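PDB 6HNI: ABC-type transport system, sugar-family extracellular solute-binding protein from Peptoclostridium difficile 630, which binds tyrosine as the extracellular lipoprotein component of an ABC transport system, probably delivering it for uptake, and has adhesive properties. Local coordinates for residues A[42-47]-A[259-265]; A[48-53]-A[269-274]; A[96-100]-A[118-122]; A[163-169]-A[216-220]; A[250-256]-A[288-294]. The protein carries 1 engineered substitution. One frame throughout, in Å; residues are numbered along the deposited sequence. Where two conformers were deposited one is given.

Contact 1 (A[42-47]-A[259-265])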
# COMPACT_ATOMS: atom_id res chain seq x y z
N THR A 42 -1.61 13.33 -0.40
CA THR A 42 -2.39 14.35 0.30
C THR A 42 -1.72 14.74 1.61
O THR A 42 -1.51 15.96 1.91
CB THR A 42 -3.82 13.86 0.52
OG1 THR A 42 -4.44 13.76 -0.76
CG2 THR A 42 -4.64 14.81 1.38
N GLY A 43 -1.37 13.76 2.43
CA GLY A 43 -0.71 14.02 3.71
C GLY A 43 0.64 14.67 3.57
O GLY A 43 0.97 15.61 4.36
N PHE A 44 1.45 14.24 2.62
CA PHE A 44 2.79 14.77 2.43
C PHE A 44 2.70 16.26 2.12
O PHE A 44 3.43 17.07 2.72
CB PHE A 44 3.46 14.04 1.27
CG PHE A 44 4.82 14.51 0.87
CD1 PHE A 44 5.93 13.92 1.38
CD2 PHE A 44 4.98 15.45 -0.16
CE1 PHE A 44 7.20 14.30 1.00
CE2 PHE A 44 6.27 15.83 -0.55
CZ PHE A 44 7.37 15.25 0.01
N VAL A 45 1.82 16.64 1.21
CA VAL A 45 1.71 18.05 0.81
C VAL A 45 1.21 18.89 1.99
O VAL A 45 1.68 20.03 2.22
CB VAL A 45 0.84 18.19 -0.46
CG1 VAL A 45 0.55 19.65 -0.81
CG2 VAL A 45 1.52 17.48 -1.63
N LYS A 46 0.26 18.37 2.76
CA LYS A 46 -0.24 19.10 3.94
C LYS A 46 0.88 19.29 4.96
O LYS A 46 0.96 20.40 5.57
CB LYS A 46 -1.44 18.41 4.60
CG LYS A 46 -2.72 18.46 3.81
CD LYS A 46 -3.84 17.68 4.48
CE LYS A 46 -5.12 17.79 3.68
NZ LYS A 46 -6.16 16.89 4.23
N ALA A 47 1.73 18.29 5.19
CA ALA A 47 2.82 18.44 6.15
C ALA A 47 3.76 19.54 5.66
O ALA A 47 4.23 20.38 6.45
CB ALA A 47 3.60 17.13 6.40
N GLU A 259 -2.96 8.59 4.92
CA GLU A 259 -2.77 10.07 4.95
C GLU A 259 -1.80 10.40 6.06
O GLU A 259 -0.88 11.25 5.86
CB GLU A 259 -4.08 10.79 5.10
CG GLU A 259 -3.82 12.30 4.95
CD GLU A 259 -5.07 13.19 4.90
OE1 GLU A 259 -6.18 12.73 4.53
OE2 GLU A 259 -4.90 14.40 5.18
N LYS A 260 -1.97 9.84 7.24
CA LYS A 260 -1.01 10.08 8.36
C LYS A 260 0.39 9.62 8.02
O LYS A 260 1.40 10.22 8.44
CB LYS A 260 -1.48 9.51 9.68
CG LYS A 260 -2.79 10.10 10.17
CD LYS A 260 -3.25 9.51 11.48
CE LYS A 260 -4.50 10.18 12.00
NZ LYS A 260 -4.67 9.81 13.42
N LEU A 261 0.51 8.50 7.33
CA LEU A 261 1.82 7.99 6.89
C LEU A 261 2.52 8.98 5.93
O LEU A 261 3.72 9.21 6.05
CB LEU A 261 1.70 6.58 6.27
CG LEU A 261 2.96 5.75 6.20
CD1 LEU A 261 3.31 5.16 7.57
CD2 LEU A 261 2.79 4.58 5.18
N GLY A 262 1.74 9.53 5.01
CA GLY A 262 2.23 10.55 4.10
C GLY A 262 2.65 11.85 4.81
O GLY A 262 3.68 12.41 4.48
N TYR A 263 1.86 12.19 5.80
CA TYR A 263 2.13 13.43 6.60
C TYR A 263 3.46 13.22 7.31
O TYR A 263 4.33 14.13 7.30
CB TYR A 263 0.98 13.62 7.56
CG TYR A 263 1.10 14.93 8.30
CD1 TYR A 263 1.97 15.05 9.36
CD2 TYR A 263 0.40 16.07 7.87
CE1 TYR A 263 2.13 16.28 10.03
CE2 TYR A 263 0.53 17.30 8.53
CZ TYR A 263 1.41 17.38 9.59
OH TYR A 263 1.60 18.63 10.22
N LYS A 264 3.71 12.08 7.94
CA LYS A 264 4.99 11.77 8.57
C LYS A 264 6.13 11.88 7.57
O LYS A 264 7.20 12.43 7.83
CB LYS A 264 4.96 10.36 9.24
CG LYS A 264 6.29 9.83 9.71
CD LYS A 264 6.80 10.63 10.91
CE LYS A 264 8.10 10.01 11.42
NZ LYS A 264 8.57 10.81 12.59
N THR A 265 5.92 11.34 6.36
CA THR A 265 6.95 11.43 5.34
C THR A 265 7.27 12.93 4.97
O THR A 265 8.43 13.27 4.69
CB THR A 265 6.54 10.67 4.06
OG1 THR A 265 6.03 9.34 4.42
CG2 THR A 265 7.73 10.46 3.19
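The segments 42-47 and 259-265 pack with their axes 6.4 Å apart, running broadly the same way at an angle of 40°, and Gly43 and Tyr263 bring their CA atoms within 4.1 Å. Such closeness depends on Gly43, which has no side chain to collide with Glu259 O and Tyr263 N; Gly262 faces it across the contact. Weak CA-H...O contacts follow: Gly43 CA lies 3.5 Å from Glu259 O, and Tyr263 CA lies 3.3 Å from Gly43 O. This is glycine-mediated helix packing, here between helices 35-50 and 258-273, which lie side by side in the lobe built on the five-stranded parallel sheet. Further along, the methyl of Ala47 sits over the centre of the Tyr263 ring in a CH-pi contact, with CB 3.6 Å from the centroid and 7° off the normal. Tyr263 CG is anti to the backbone N (chi1 -174°), and the ring takes Ala47 over its face. At the outer side, the extended Lys46 and Glu259 chains cross at about a right angle, and Lys46 NZ forms a salt bridge of 2.9 Å to Glu259 OE2, on its syn side. Inside, Phe44 presents its ring edge to Gly262 O and stacks on Phe89.

Contact 2 (A[48-53]-A[269-274])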
# COMPACT_ATOMS: atom_id res chain seq x y z
N LEU A 48 4.07 19.58 4.38
CA LEU A 48 5.03 20.58 3.89
C LEU A 48 4.41 21.94 4.08
O LEU A 48 5.11 22.87 4.58
CB LEU A 48 5.39 20.35 2.43
CG LEU A 48 6.47 19.30 2.14
CD1 LEU A 48 6.51 19.16 0.65
CD2 LEU A 48 7.86 19.64 2.65
N GLU A 49 3.14 22.10 3.76
CA GLU A 49 2.49 23.39 3.89
C GLU A 49 2.46 23.87 5.36
O GLU A 49 2.73 25.05 5.63
CB GLU A 49 1.05 23.36 3.36
CG GLU A 49 0.92 23.35 1.84
CD GLU A 49 -0.28 24.13 1.33
OE1 GLU A 49 -1.10 24.58 2.17
OE2 GLU A 49 -0.40 24.27 0.10
N LYS A 50 2.13 23.00 6.29
CA LYS A 50 2.12 23.34 7.72
C LYS A 50 3.49 23.80 8.23
O LYS A 50 3.58 24.63 9.16
CB LYS A 50 1.59 22.17 8.55
CG LYS A 50 1.20 22.64 9.94
CD LYS A 50 0.91 21.51 10.83
CE LYS A 50 0.37 22.02 12.15
NZ LYS A 50 0.13 20.79 12.95
N ASN A 51 4.55 23.32 7.60
CA ASN A 51 5.91 23.64 7.92
C ASN A 51 6.51 24.78 7.09
O ASN A 51 7.71 25.03 7.15
CB ASN A 51 6.76 22.38 7.86
CG ASN A 51 6.54 21.49 9.06
OD1 ASN A 51 7.25 21.61 10.05
ND2 ASN A 51 5.61 20.53 8.94
N GLY A 52 5.65 25.47 6.34
CA GLY A 52 5.99 26.66 5.61
C GLY A 52 6.53 26.46 4.22
O GLY A 52 7.08 27.40 3.65
N PHE A 53 6.32 25.26 3.65
CA PHE A 53 6.79 24.96 2.31
C PHE A 53 5.59 24.82 1.41
O PHE A 53 4.83 23.87 1.53
CB PHE A 53 7.60 23.68 2.30
CG PHE A 53 8.91 23.80 3.00
CD1 PHE A 53 10.01 24.29 2.33
CD2 PHE A 53 9.03 23.43 4.32
CE1 PHE A 53 11.23 24.38 2.98
CE2 PHE A 53 10.24 23.51 4.97
CZ PHE A 53 11.35 23.96 4.30
N ALA A 269 10.64 15.03 5.01
CA ALA A 269 11.06 15.94 3.92
C ALA A 269 11.54 17.27 4.41
O ALA A 269 12.51 17.82 3.88
CB ALA A 269 9.96 16.17 2.88
N VAL A 270 10.78 17.82 5.35
CA VAL A 270 11.15 19.15 5.93
C VAL A 270 12.58 19.05 6.46
O VAL A 270 13.43 19.96 6.20
CB VAL A 270 10.14 19.49 7.05
CG1 VAL A 270 10.64 20.67 7.87
CG2 VAL A 270 8.79 19.88 6.45
N LYS A 271 12.88 17.99 7.19
CA LYS A 271 14.22 17.76 7.72
C LYS A 271 15.30 17.70 6.67
O LYS A 271 16.39 18.32 6.79
CB LYS A 271 14.30 16.56 8.64
CG LYS A 271 13.37 16.60 9.83
CD LYS A 271 13.49 15.33 10.65
CE LYS A 271 12.63 15.39 11.87
NZ LYS A 271 12.66 14.09 12.57
N ILE A 272 15.05 16.95 5.59
CA ILE A 272 15.99 16.84 4.49
C ILE A 272 16.20 18.19 3.78
O ILE A 272 17.35 18.59 3.54
CB ILE A 272 15.53 15.73 3.48
CG1 ILE A 272 15.43 14.38 4.20
CG2 ILE A 272 16.48 15.70 2.30
CD1 ILE A 272 16.62 13.92 5.01
N LEU A 273 15.12 18.92 3.52
CA LEU A 273 15.21 20.23 2.90
C LEU A 273 16.00 21.23 3.76
O LEU A 273 16.70 22.07 3.22
CB LEU A 273 13.81 20.77 2.57
CG LEU A 273 13.03 19.97 1.50
CD1 LEU A 273 11.63 20.50 1.39
CD2 LEU A 273 13.75 19.99 0.15
N ASN A 274 15.95 21.03 5.07
CA ASN A 274 16.68 21.86 6.05
C ASN A 274 18.11 21.33 6.34
O ASN A 274 18.80 21.91 7.16
CB ASN A 274 15.86 21.96 7.35
CG ASN A 274 14.66 22.89 7.23
OD1 ASN A 274 14.65 23.82 6.41
ND2 ASN A 274 13.68 22.68 8.08
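Val270 fills the space between Leu48, Asn51 and Phe53, and its two methyls divide the work. CG2 takes the closest contact of the pair of segments, 3.5 Å from Asn51 CB, and also meets Leu48 CD2 at 3.9 Å. CG1, trans to the residue's own amide nitrogen (chi1 168°), is turned to the Phe53 ring and lies 4.1 Å from CE2 of that residue. On the buried side Leu48 CD2 lies 4.1 Å from Ala269 CB and equally far from Leu273 CD1; Leu48 is modelled in two conformers, and its contacts are those of the one given. Leu273 CD1 also stands over one face of the Phe53 ring, 4.2 Å above its plane and displaced toward the rim. Leu48 and Phe53 both rest on Ile59 of strand 59-65, so this apolar cluster backs onto the parallel sheet.

The solvent side is looser, and no hydrogen bond joins the segments. Asn274 OD1 comes to the Phe53 ring edge, in its plane, at 3.9 Å from CZ, while the amide of Asn51 turns back to its own helix, where ND2 bonds to Ala47 O. Just beyond, helix 35-50 stops: Phe53 N bonds to Leu48 O at 2.8 Å and Gly52 N to Glu49 O, with Gly52 at positive phi as the C-prime residue. Placing Phe53 against the preceding helical turn is the work of a Schellman motif.

Contact 3 (A[96-100]-A[118-122])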
# COMPACT_ATOMS: atom_id res chain seq x y z
N ALA A 96 9.49 3.71 -6.01
CA ALA A 96 10.71 3.87 -5.23
C ALA A 96 11.90 3.16 -5.82
O ALA A 96 13.01 3.66 -5.85
CB ALA A 96 10.48 3.45 -3.80
N GLN A 97 11.66 1.91 -6.28
CA GLN A 97 12.74 1.16 -6.91
C GLN A 97 13.25 1.86 -8.16
O GLN A 97 14.48 1.91 -8.39
CB GLN A 97 12.32 -0.29 -7.23
CG GLN A 97 12.18 -1.11 -5.98
CD GLN A 97 11.80 -2.55 -6.32
OE1 GLN A 97 10.80 -2.77 -7.03
NE2 GLN A 97 12.51 -3.50 -5.73
N ALA A 98 12.33 2.40 -8.94
CA ALA A 98 12.72 3.15 -10.13
C ALA A 98 13.56 4.42 -9.78
O ALA A 98 14.52 4.70 -10.43
CB ALA A 98 11.52 3.53 -10.94
N ALA A 99 13.09 5.16 -8.77
CA ALA A 99 13.79 6.38 -8.32
C ALA A 99 15.21 6.01 -7.88
O ALA A 99 16.18 6.64 -8.29
CB ALA A 99 13.01 7.00 -7.19
N PHE A 100 15.35 4.92 -7.11
CA PHE A 100 16.64 4.47 -6.65
C PHE A 100 17.57 4.02 -7.79
O PHE A 100 18.78 4.29 -7.78
CB PHE A 100 16.47 3.44 -5.53
CG PHE A 100 17.76 2.98 -4.87
CD1 PHE A 100 18.60 3.89 -4.20
CD2 PHE A 100 18.12 1.64 -4.88
CE1 PHE A 100 19.75 3.44 -3.56
CE2 PHE A 100 19.25 1.20 -4.23
CZ PHE A 100 20.06 2.09 -3.56
N ALA A 118 13.81 -5.56 1.63
CA ALA A 118 13.62 -6.59 0.58
C ALA A 118 13.57 -6.00 -0.82
O ALA A 118 13.93 -6.65 -1.82
CB ALA A 118 12.35 -7.43 0.83
N ALA A 119 13.13 -4.74 -0.90
CA ALA A 119 13.10 -4.01 -2.15
C ALA A 119 14.47 -3.46 -2.55
O ALA A 119 14.59 -2.89 -3.64
CB ALA A 119 12.09 -2.88 -2.09
N GLY A 120 15.48 -3.63 -1.71
CA GLY A 120 16.84 -3.19 -2.04
C GLY A 120 17.11 -1.70 -1.83
O GLY A 120 18.10 -1.22 -2.32
N LEU A 121 16.21 -1.02 -1.14
CA LEU A 121 16.30 0.48 -1.01
C LEU A 121 17.18 0.94 0.12
O LEU A 121 17.70 2.07 0.03
CB LEU A 121 14.91 0.98 -0.81
CG LEU A 121 13.90 0.73 -1.98
CD1 LEU A 121 12.49 1.04 -1.58
CD2 LEU A 121 14.29 1.51 -3.23
N VAL A 122 17.23 0.21 1.22
CA VAL A 122 17.95 0.59 2.43
C VAL A 122 18.67 -0.63 2.93
O VAL A 122 18.19 -1.79 2.69
CB VAL A 122 17.00 1.14 3.50
CG1 VAL A 122 16.20 2.33 2.96
CG2 VAL A 122 16.05 0.12 4.08
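Ala119 meets Gln97 through its carbonyl: Gln97 NE2 donates to Ala119 O at 3.0 Å with an N-H...O angle of 165°. The acceptor lies close to the plane of the Gln97 amide, whereas the donor stands somewhat tilted from the carbonyl plane of Ala119. An extended Gln97 chain beyond CG carries the amide across from the helix to the loop, and Ala119 CB packs 3.7 Å from the same NE2. Gly120 follows with positive phi (81°), turning the chain so that its carbonyl oxygen comes 3.3 Å from Phe100 CE2, approaching the ring obliquely.

Leu121 makes the largest contribution. Its side chain enters beside the helix with the two methyls spread: CD1 packs 3.8 Å from Ala96 CB, while CD2 lies 3.7 Å from Phe100 CB and 3.6 Å from Ala96 O. The side chains of Phe100 and Leu121 run alongside each other, pointing opposite ways. The Phe100 ring swings away from its own backbone N (chi1 -175°) toward the loop, and Leu121 O then stands over one of its faces, 4.3 Å above the plane and offset toward the rim. That carbonyl has a hydrogen-bond partner in Thr130 OG1.

The loop between strands 108-113 and 132-136 is thus fastened to helix 93-102 by one polar bond, the packing of Leu121 and the Phe100 ring. Leu121 also touches Val113 and Ala96 touches Ile110, both on strand 108-113; Phe100 reaches Val132 of strand 132-136, and Val167 at the start of helix 167-183 packs against Gln97 and Ala119 from the other lobe.

Contact 4 (A[163-169]-A[216-220]). With TYR (tyrosine), chain B.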
# COMPACT_ATOMS: atom_id res chain seq x y z
N ASN A 163 0.39 -10.03 -7.50
CA ASN A 163 1.33 -9.80 -8.60
C ASN A 163 2.66 -10.44 -8.26
O ASN A 163 3.36 -9.97 -7.36
CB ASN A 163 1.49 -8.27 -8.80
CG ASN A 163 2.30 -7.91 -10.03
OD1 ASN A 163 2.88 -8.78 -10.70
ND2 ASN A 163 2.37 -6.60 -10.31
N THR A 164 3.08 -11.45 -9.02
CA THR A 164 4.33 -12.12 -8.74
C THR A 164 5.55 -11.24 -9.00
O THR A 164 6.64 -11.57 -8.56
CB THR A 164 4.45 -13.43 -9.54
OG1 THR A 164 4.36 -13.14 -10.93
CG2 THR A 164 3.34 -14.38 -9.16
N SER A 165 5.35 -10.12 -9.70
CA SER A 165 6.41 -9.12 -9.91
C SER A 165 6.62 -8.11 -8.80
O SER A 165 7.57 -7.35 -8.92
CB SER A 165 6.12 -8.30 -11.18
OG SER A 165 6.09 -9.15 -12.29
N GLU A 166 5.76 -8.06 -7.80
CA GLU A 166 5.90 -7.11 -6.70
C GLU A 166 6.55 -7.77 -5.49
O GLU A 166 5.95 -8.65 -4.82
CB GLU A 166 4.51 -6.52 -6.35
CG GLU A 166 3.96 -5.54 -7.39
CD GLU A 166 2.58 -4.93 -7.02
OE1 GLU A 166 2.42 -4.47 -5.84
OE2 GLU A 166 1.66 -4.92 -7.90
N VAL A 167 7.75 -7.32 -5.13
CA VAL A 167 8.42 -7.91 -3.98
C VAL A 167 7.64 -7.67 -2.70
O VAL A 167 7.62 -8.51 -1.81
CB VAL A 167 9.88 -7.47 -3.91
CG1 VAL A 167 10.02 -5.95 -3.65
CG2 VAL A 167 10.63 -8.26 -2.83
N ASN A 168 6.99 -6.51 -2.61
CA ASN A 168 6.10 -6.23 -1.49
C ASN A 168 5.04 -7.29 -1.26
O ASN A 168 4.76 -7.67 -0.12
CB ASN A 168 5.44 -4.84 -1.60
CG ASN A 168 4.85 -4.57 -2.99
OD1 ASN A 168 5.64 -4.40 -3.93
ND2 ASN A 168 3.54 -4.49 -3.13
N SER A 169 4.49 -7.80 -2.36
CA SER A 169 3.47 -8.85 -2.28
C SER A 169 4.04 -10.19 -1.93
O SER A 169 3.45 -10.91 -1.11
CB SER A 169 2.66 -8.88 -3.56
OG SER A 169 2.03 -7.64 -3.73
N THR A 216 -1.23 -5.71 0.43
CA THR A 216 -0.95 -4.42 -0.21
C THR A 216 -0.16 -4.57 -1.52
O THR A 216 1.03 -4.37 -1.60
CB THR A 216 -0.28 -3.41 0.78
OG1 THR A 216 0.98 -3.85 1.16
CG2 THR A 216 -1.21 -3.18 1.96
N ASP A 217 -0.91 -5.14 -2.50
CA ASP A 217 -0.50 -5.39 -3.84
C ASP A 217 -1.15 -4.35 -4.76
O ASP A 217 -2.35 -4.15 -4.76
CB ASP A 217 -1.06 -6.79 -4.22
CG ASP A 217 -0.64 -7.21 -5.61
OD1 ASP A 217 -1.28 -6.83 -6.62
OD2 ASP A 217 0.36 -7.95 -5.68
N ASN A 218 -0.28 -3.59 -5.49
CA ASN A 218 -0.75 -2.52 -6.30
C ASN A 218 -1.66 -2.93 -7.45
O ASN A 218 -2.60 -2.27 -7.75
CB ASN A 218 0.43 -1.68 -6.83
CG ASN A 218 1.18 -0.94 -5.73
OD1 ASN A 218 0.65 0.05 -5.17
ND2 ASN A 218 2.35 -1.42 -5.40
N LEU A 219 -1.33 -4.09 -8.04
CA LEU A 219 -2.14 -4.61 -9.16
C LEU A 219 -3.55 -4.98 -8.70
O LEU A 219 -4.54 -4.53 -9.29
CB LEU A 219 -1.38 -5.76 -9.80
CG LEU A 219 -2.06 -6.27 -11.08
CD1 LEU A 219 -2.02 -5.24 -12.17
CD2 LEU A 219 -1.37 -7.56 -11.52
N VAL A 220 -3.64 -5.74 -7.62
CA VAL A 220 -4.96 -6.16 -7.11
C VAL A 220 -5.76 -4.98 -6.52
O VAL A 220 -6.95 -4.83 -6.77
CB VAL A 220 -4.84 -7.34 -6.15
CG1 VAL A 220 -6.20 -7.75 -5.64
CG2 VAL A 220 -4.23 -8.54 -6.88
N TYR B . 2.54 -1.69 -0.08
CA TYR B . 2.54 -1.37 -1.52
C TYR B . 3.97 -1.25 -2.02
O TYR B . 4.16 -0.83 -3.16
CB TYR B . 1.61 -0.18 -1.87
CG TYR B . 0.17 -0.48 -1.61
CD1 TYR B . -0.49 -1.46 -2.41
CD2 TYR B . -0.55 0.08 -0.61
CE1 TYR B . -1.79 -1.81 -2.13
CE2 TYR B . -1.86 -0.26 -0.32
CZ TYR B . -2.50 -1.24 -1.11
OH TYR B . -3.80 -1.60 -0.83
OXT TYR B . 4.89 -1.65 -1.34
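Two helix N-termini meet at the wall of the tyrosine pocket, where the loop leading into helix 167-183 faces the start of helix 218-221. Glu166, N-cap of the first, turns its carboxylate onto the second. Its OE1 accepts from Asn218 N through the syn lone pair at 2.9 Å and from Asn168 ND2 through the anti one, while Asn218 ND2 comes from above the carboxylate plane at 3.1 Å. The other oxygen, OE2, takes Leu219 N and Asn163 ND2. Five donors therefore fix this buried carboxylate; with the nearby helix start they probably offset the repulsion from Asp217, whose OD1 lies 3.7 Å from Glu166 OE2.

Asp217 caps its own helix through OD1, which accepts from Val220 N. Its OD2 is gripped from opposite faces by Asn163 N at 2.8 Å and Ser169 OG at 2.6 Å. Asn168 also sends ND2 to Thr216 O at 2.9 Å, in the planes of both amide and carbonyl.

This network positions the residues that hold the ligand. Asn218 ND2 donates to the tyrosine carboxylate oxygen O at 2.9 Å, and its OD1 pairs with His34. Thr216 OG1 receives the ligand's amino N at 2.9 Å and is also bonded to Gln172. Glu242, Thr93, Asp137 and Ser114 add further bonds to the ligand, which lies enclosed between the two lobes, as in the closed form of a periplasmic-type binding protein.

Contact 5 (A[250-256]-A[288-294]). With EDO (1,2-ethanediol), chain D.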
# COMPACT_ATOMS: atom_id res chain seq x y z
N ALA A 250 -14.08 -4.49 -0.98
CA ALA A 250 -13.75 -5.54 -0.02
C ALA A 250 -14.68 -5.42 1.21
O ALA A 250 -15.24 -4.37 1.48
CB ALA A 250 -12.28 -5.46 0.42
N LEU A 251 -14.76 -6.48 2.02
CA LEU A 251 -15.61 -6.44 3.19
C LEU A 251 -15.03 -5.64 4.35
O LEU A 251 -15.74 -4.82 4.95
CB LEU A 251 -15.94 -7.84 3.70
CG LEU A 251 -16.73 -7.97 4.98
CD1 LEU A 251 -18.08 -7.31 4.82
CD2 LEU A 251 -16.88 -9.43 5.39
N ALA A 252 -13.78 -5.92 4.70
CA ALA A 252 -13.23 -5.36 5.94
C ALA A 252 -11.73 -5.34 5.97
O ALA A 252 -11.07 -6.07 5.22
CB ALA A 252 -13.72 -6.14 7.14
N CYS A 253 -11.19 -4.48 6.84
CA CYS A 253 -9.76 -4.40 7.11
C CYS A 253 -9.51 -3.95 8.54
O CYS A 253 -10.42 -3.42 9.20
CB CYS A 253 -9.11 -3.42 6.14
SG CYS A 253 -9.48 -1.69 6.53
N GLN A 254 -8.28 -4.15 9.00
CA GLN A 254 -7.81 -3.58 10.24
C GLN A 254 -6.41 -3.06 9.88
O GLN A 254 -5.40 -3.77 9.98
CB GLN A 254 -7.75 -4.61 11.38
CG GLN A 254 -7.31 -4.01 12.69
CD GLN A 254 -7.42 -4.97 13.85
OE1 GLN A 254 -7.41 -6.24 13.67
NE2 GLN A 254 -7.55 -4.43 14.99
N GLY A 255 -6.39 -1.82 9.40
CA GLY A 255 -5.21 -1.26 8.76
C GLY A 255 -4.84 0.15 9.17
O GLY A 255 -5.55 0.76 9.95
N ILE A 256 -3.72 0.57 8.62
CA ILE A 256 -3.13 1.88 8.99
C ILE A 256 -3.74 3.00 8.19
O ILE A 256 -4.47 2.83 7.20
CB ILE A 256 -1.61 1.87 8.79
CG1 ILE A 256 -1.26 1.81 7.29
CG2 ILE A 256 -0.96 0.79 9.64
CD1 ILE A 256 0.15 2.17 6.94
N ASP A 288 -0.66 1.80 14.53
CA ASP A 288 -2.00 2.23 14.82
C ASP A 288 -2.93 1.79 13.68
O ASP A 288 -2.85 2.29 12.54
CB ASP A 288 -2.00 3.75 14.91
CG ASP A 288 -3.23 4.35 15.55
OD1 ASP A 288 -4.15 3.62 15.91
OD2 ASP A 288 -3.26 5.64 15.73
N THR A 289 -3.78 0.83 13.98
CA THR A 289 -4.75 0.34 13.01
C THR A 289 -6.18 0.62 13.46
O THR A 289 -6.46 0.83 14.65
CB THR A 289 -4.55 -1.18 12.73
OG1 THR A 289 -4.75 -1.92 13.94
CG2 THR A 289 -3.18 -1.47 12.17
N ASP A 290 -7.09 0.58 12.50
CA ASP A 290 -8.52 0.81 12.72
C ASP A 290 -9.30 -0.15 11.88
O ASP A 290 -8.91 -0.44 10.73
CB ASP A 290 -8.93 2.23 12.37
CG ASP A 290 -8.40 3.26 13.42
OD1 ASP A 290 -9.03 3.38 14.48
OD2 ASP A 290 -7.35 3.91 13.20
N ILE A 291 -10.39 -0.66 12.47
CA ILE A 291 -11.24 -1.61 11.74
C ILE A 291 -12.29 -0.83 10.95
O ILE A 291 -13.04 -0.01 11.52
CB ILE A 291 -11.93 -2.63 12.67
CG1 ILE A 291 -10.93 -3.42 13.49
CG2 ILE A 291 -12.83 -3.62 11.86
CD1 ILE A 291 -11.54 -4.22 14.61
N ILE A 292 -12.31 -1.05 9.63
CA ILE A 292 -13.24 -0.40 8.73
C ILE A 292 -13.90 -1.52 7.89
O ILE A 292 -13.23 -2.44 7.38
CB ILE A 292 -12.53 0.67 7.83
CG1 ILE A 292 -12.00 1.82 8.72
CG2 ILE A 292 -13.48 1.18 6.76
CD1 ILE A 292 -11.19 2.87 7.98
N VAL A 293 -15.22 -1.42 7.79
CA VAL A 293 -16.06 -2.40 7.14
C VAL A 293 -16.95 -1.67 6.12
O VAL A 293 -17.44 -0.59 6.36
CB VAL A 293 -16.94 -3.12 8.17
CG1 VAL A 293 -18.01 -3.99 7.49
CG2 VAL A 293 -16.08 -3.95 9.10
N ASN A 294 -17.14 -2.30 4.96
CA ASN A 294 -17.99 -1.78 3.93
C ASN A 294 -19.36 -2.31 4.26
O ASN A 294 -19.64 -3.51 4.07
CB ASN A 294 -17.47 -2.16 2.54
CG ASN A 294 -18.33 -1.60 1.41
OD1 ASN A 294 -19.55 -1.65 1.47
ND2 ASN A 294 -17.69 -1.04 0.37
C1 EDO D . -6.30 3.56 10.97
O1 EDO D . -5.05 3.97 11.52
C2 EDO D . -6.53 3.56 9.49
O2 EDO D . -7.86 3.75 9.09
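Val293 lies against Leu251 and Ala252 of the opposing strand, starting from CB, which is 3.8 Å from Leu251 O. From there the side chain forks: CG1 closes to 3.5 Å from the same Leu251 O, while the other methyl, CG2, meets Ala252 CB at 3.8 Å. Phe151 packs on both Val293 and Ala252. The strands 252-255 and 290-294 run antiparallel, 4.7 Å apart at their closest. Cys253 and Ile292 form a hydrogen-bonded pair: Cys253 N reaches Ile292 O at 2.9 Å and Ile292 N returns to Cys253 O. Gly255 and Asp290 form the next such pair, and Asn294 N donates to Leu251 O at 2.9 Å. Between them lie the non-hydrogen-bonded pairs Ala252 with Val293 and Gln254 with Ile291. On the other face Cys253 SG rests 4.1 Å from Ile292 CB, near Ser243. Strand 311-314 adds to the sheet beyond strand 290-294, and Asn294 OD1 caps helix 295-300 through Ile297 N while its ND2 bonds to Val246 O. Backbone bonding thus sets the register of the two strands, while their side chains contribute mainly apolar packing across the pair.

Contacts 1 and 2 lie on the same two helices, 35-50 and 258-273, with centres 11 Å apart, and join the first helix of the chain to a late one in the lobe of the five-stranded sheet. Contact 3 belongs to that lobe too, and touches contact 4, in the lobe of the four-stranded sheet, through Val167, their centres 15 Å apart. Along the chain contacts 3, 4 and 5 come in series, and the loops closed by contacts 1 and 2 enclose 3 and 4. Contact 5 lies in the three-stranded sheet; its strands flank helix 258-273 in sequence, so the chain crosses between lobes there, and Ile256 touches Leu261. Tyrosine sits between the lobes, consistent with a closed binding protein.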